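Beta-galactosidase/beta-glucuronidase (Faecalibacterium prausnitzii L2-6, PDB 6MVF) binds flavin mononucleotide and probably hydrolyses beta-glucuronides, as a gut bacterial member of glycoside hydrolase family 2. Local coordinates at residues A[176-181]-A[378-383]. Numbering follows the deposited sequence.
With FMN (flavin mononucleotide), chain G.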
loop_
_atom_site.group_PDB
_atom_site.type_symbol
_atom_site.label_atom_id
_atom_site.label_comp_id
_atom_site.label_asym_id
_atom_site.label_seq_id
_atom_site.Cartn_x
_atom_site.Cartn_y
_atom_site.Cartn_z
ATOM N N ASP A 176 2.470 -0.731 34.968
ATOM C CA ASP A 176 1.928 0.029 36.093
ATOM C C ASP A 176 2.856 1.106 36.611
ATOM O O ASP A 176 2.491 1.795 37.559
ATOM C CB ASP A 176 1.582 -0.909 37.260
ATOM C CG ASP A 176 0.273 -1.615 37.055
ATOM O OD1 ASP A 176 -0.717 -0.929 36.708
ATOM O OD2 ASP A 176 0.236 -2.853 37.221
ATOM N N TYR A 177 4.037 1.264 36.037
ATOM C CA TYR A 177 5.042 2.160 36.595
ATOM C C TYR A 177 5.163 3.421 35.724
ATOM O O TYR A 177 5.905 3.458 34.741
ATOM C CB TYR A 177 6.368 1.429 36.749
ATOM C CG TYR A 177 7.344 2.226 37.568
ATOM C CD1 TYR A 177 7.217 2.322 38.949
ATOM C CD2 TYR A 177 8.363 2.922 36.958
ATOM C CE1 TYR A 177 8.106 3.076 39.683
ATOM C CE2 TYR A 177 9.247 3.669 37.682
ATOM C CZ TYR A 177 9.118 3.744 39.033
ATOM O OH TYR A 177 10.022 4.503 39.710
ATOM N N TYR A 178 4.407 4.455 36.101
ATOM C CA TYR A 178 4.507 5.787 35.500
ATOM C C TYR A 178 4.373 5.749 33.990
ATOM O O TYR A 178 5.026 6.514 33.282
ATOM C CB TYR A 178 5.811 6.465 35.881
ATOM C CG TYR A 178 5.915 6.840 37.334
ATOM C CD1 TYR A 178 6.459 5.955 38.261
ATOM C CD2 TYR A 178 5.488 8.087 37.781
ATOM C CE1 TYR A 178 6.569 6.298 39.593
ATOM C CE2 TYR A 178 5.593 8.437 39.113
ATOM C CZ TYR A 178 6.138 7.541 40.013
ATOM O OH TYR A 178 6.247 7.885 41.338
ATOM N N GLY A 179 3.513 4.856 33.497
ATOM C CA GLY A 179 3.241 4.766 32.068
ATOM C C GLY A 179 4.461 4.453 31.232
ATOM O O GLY A 179 4.523 4.846 30.061
ATOM N N GLY A 180 5.445 3.766 31.811
ATOM C CA GLY A 180 6.674 3.444 31.130
ATOM C C GLY A 180 6.529 2.231 30.243
ATOM O O GLY A 180 5.500 1.533 30.222
ATOM N N PRO A 181 7.576 1.968 29.461
ATOM C CA PRO A 181 7.506 0.867 28.486
ATOM C C PRO A 181 7.777 -0.512 29.082
ATOM O O PRO A 181 7.492 -1.524 28.418
ATOM C CB PRO A 181 8.580 1.249 27.461
ATOM C CG PRO A 181 9.599 2.035 28.273
ATOM C CD PRO A 181 8.814 2.764 29.346
ATOM N N MET A 378 8.165 15.134 36.011
ATOM C CA MET A 378 9.520 14.880 35.550
ATOM C C MET A 378 9.851 13.395 35.597
ATOM O O MET A 378 10.580 12.893 34.724
ATOM C CB MET A 378 10.514 15.671 36.379
ATOM C CG MET A 378 11.902 15.654 35.803
ATOM S SD MET A 378 11.984 16.707 34.336
ATOM C CE MET A 378 13.195 15.793 33.426
ATOM N N LYS A 379 9.289 12.693 36.571
ATOM C CA LYS A 379 9.509 11.235 36.684
ATOM C C LYS A 379 8.853 10.540 35.489
ATOM O O LYS A 379 9.413 9.616 34.987
ATOM C CB LYS A 379 9.022 10.731 38.040
ATOM C CG LYS A 379 9.713 9.475 38.522
ATOM C CD LYS A 379 9.430 9.082 39.939
ATOM C CE LYS A 379 9.860 7.667 40.228
ATOM N NZ LYS A 379 9.580 7.257 41.617
ATOM N N GLU A 380 7.687 10.996 35.074
ATOM C CA GLU A 380 7.034 10.409 33.911
ATOM C C GLU A 380 7.762 10.778 32.628
ATOM O O GLU A 380 7.850 9.965 31.705
ATOM C CB GLU A 380 5.570 10.854 33.833
ATOM C CG GLU A 380 4.705 10.339 34.958
ATOM C CD GLU A 380 3.295 10.903 34.902
ATOM O OE1 GLU A 380 3.134 12.103 34.580
ATOM O OE2 GLU A 380 2.342 10.143 35.172
ATOM N N LEU A 381 8.269 12.006 32.537
ATOM C CA LEU A 381 8.960 12.414 31.320
ATOM C C LEU A 381 10.211 11.577 31.096
ATOM O O LEU A 381 10.506 11.175 29.968
ATOM C CB LEU A 381 9.314 13.898 31.382
ATOM C CG LEU A 381 10.187 14.422 30.243
ATOM C CD1 LEU A 381 9.450 14.298 28.898
ATOM C CD2 LEU A 381 10.645 15.862 30.522
ATOM N N ILE A 382 10.954 11.293 32.160
ATOM C CA ILE A 382 12.195 10.553 31.998
ATOM C C ILE A 382 11.925 9.079 31.762
ATOM O O ILE A 382 12.572 8.451 30.926
ATOM C CB ILE A 382 13.090 10.781 33.224
ATOM C CG1 ILE A 382 13.553 12.240 33.240
ATOM C CG2 ILE A 382 14.257 9.781 33.248
ATOM C CD1 ILE A 382 14.393 12.594 34.425
ATOM N N ILE A 383 10.964 8.501 32.482
ATOM C CA ILE A 383 10.756 7.060 32.409
ATOM C C ILE A 383 10.098 6.675 31.093
ATOM O O ILE A 383 10.421 5.641 30.505
ATOM C CB ILE A 383 9.949 6.589 33.633
ATOM C CG1 ILE A 383 10.912 6.370 34.791
ATOM C CG2 ILE A 383 9.178 5.284 33.349
ATOM C CD1 ILE A 383 10.339 6.753 36.100
HETATM N N1 FMN G . 10.432 -0.032 38.181
HETATM C C2 FMN G . 9.385 -0.794 37.855
HETATM O O2 FMN G . 8.848 -1.532 38.683
HETATM N N3 FMN G . 8.851 -0.795 36.653
HETATM C C4 FMN G . 9.305 -0.072 35.678
HETATM O O4 FMN G . 8.802 -0.079 34.566
HETATM C C4A FMN G . 10.431 0.753 35.947
HETATM N N5 FMN G . 10.881 1.492 34.973
HETATM C C5A FMN G . 11.919 2.283 35.151
HETATM C C6 FMN G . 12.369 3.040 34.101
HETATM C C7 FMN G . 13.436 3.851 34.257
HETATM C C7M FMN G . 13.911 4.667 33.120
HETATM C C8 FMN G . 14.089 3.932 35.557
HETATM C C8M FMN G . 15.254 4.839 35.744
HETATM C C9 FMN G . 13.635 3.167 36.608
HETATM C C9A FMN G . 12.571 2.332 36.454
HETATM N N10 FMN G . 12.091 1.584 37.518
HETATM C C10 FMN G . 10.996 0.755 37.281
HETATM C "C1'" FMN G . 12.833 1.676 38.768
HETATM C "C2'" FMN G . 12.243 2.252 40.033
HETATM O "O2'" FMN G . 12.531 3.618 39.884
HETATM C "C3'" FMN G . 12.973 1.815 41.284
HETATM O "O3'" FMN G . 13.712 0.643 41.013
HETATM C "C4'" FMN G . 12.075 1.452 42.444
HETATM O "O4'" FMN G . 11.008 0.692 41.897
HETATM C "C5'" FMN G . 11.566 2.648 43.251
HETATM O "O5'" FMN G . 10.271 3.042 42.835
HETATM P P FMN G . 9.603 4.428 43.214
HETATM O O1P FMN G . 8.172 4.070 43.267
HETATM O O2P FMN G . 10.233 4.820 44.518
HETATM O O3P FMN G . 9.916 5.442 42.166
#
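Tyr-177 holds its ring anti to the backbone N (chi1 -169°), and Lys-379 starts its extended chain in a similar way (chi1 -154°), which brings phenol and amine together at the FMN phosphate. The loop supplying the tyrosine makes a type I' turn from Tyr-177 to Gly-180 against helix 368-385 of the TIM-barrel region. An aromatic residue suits the place of Tyr-177 because both its faces are used: the flavin lies over one, offset toward the rim, with CE2 of Tyr-177 3.4 Å from FMN C10, and Tyr-178 sets its CD1 over the centre of the other. Tyr-177 OH accepts a hydrogen bond from FMN O2' (2.7 Å) and donates one to FMN O3P (2.6 Å). A phenylalanine in place of Tyr-177 would lack the hydroxyl, and the ribityl O2' and phosphate O3P would probably lose the partner they share.

Lys-379 passes its CD over the Tyr-178 ring, 4.1 Å from the centroid, in a CH-pi contact; its long chain carries NZ on to O3P, where the modelled separation is too short to trust. The branched, apolar Ile-383 bridges tyrosine and flavin, with CD1 3.6 Å from Tyr-177 CE2 and CG1 3.6 Å from FMN C7. Glycine suits position Gly-180, since a side chain there would probably crowd Ile-383 CG2. Loop and helix thus each supply part of the FMN pocket, which Asp-174 and Phe-202 help complete; on this side it is apolar beside the flavin and polar at the phosphate, whose negative charge the lysine probably offsets.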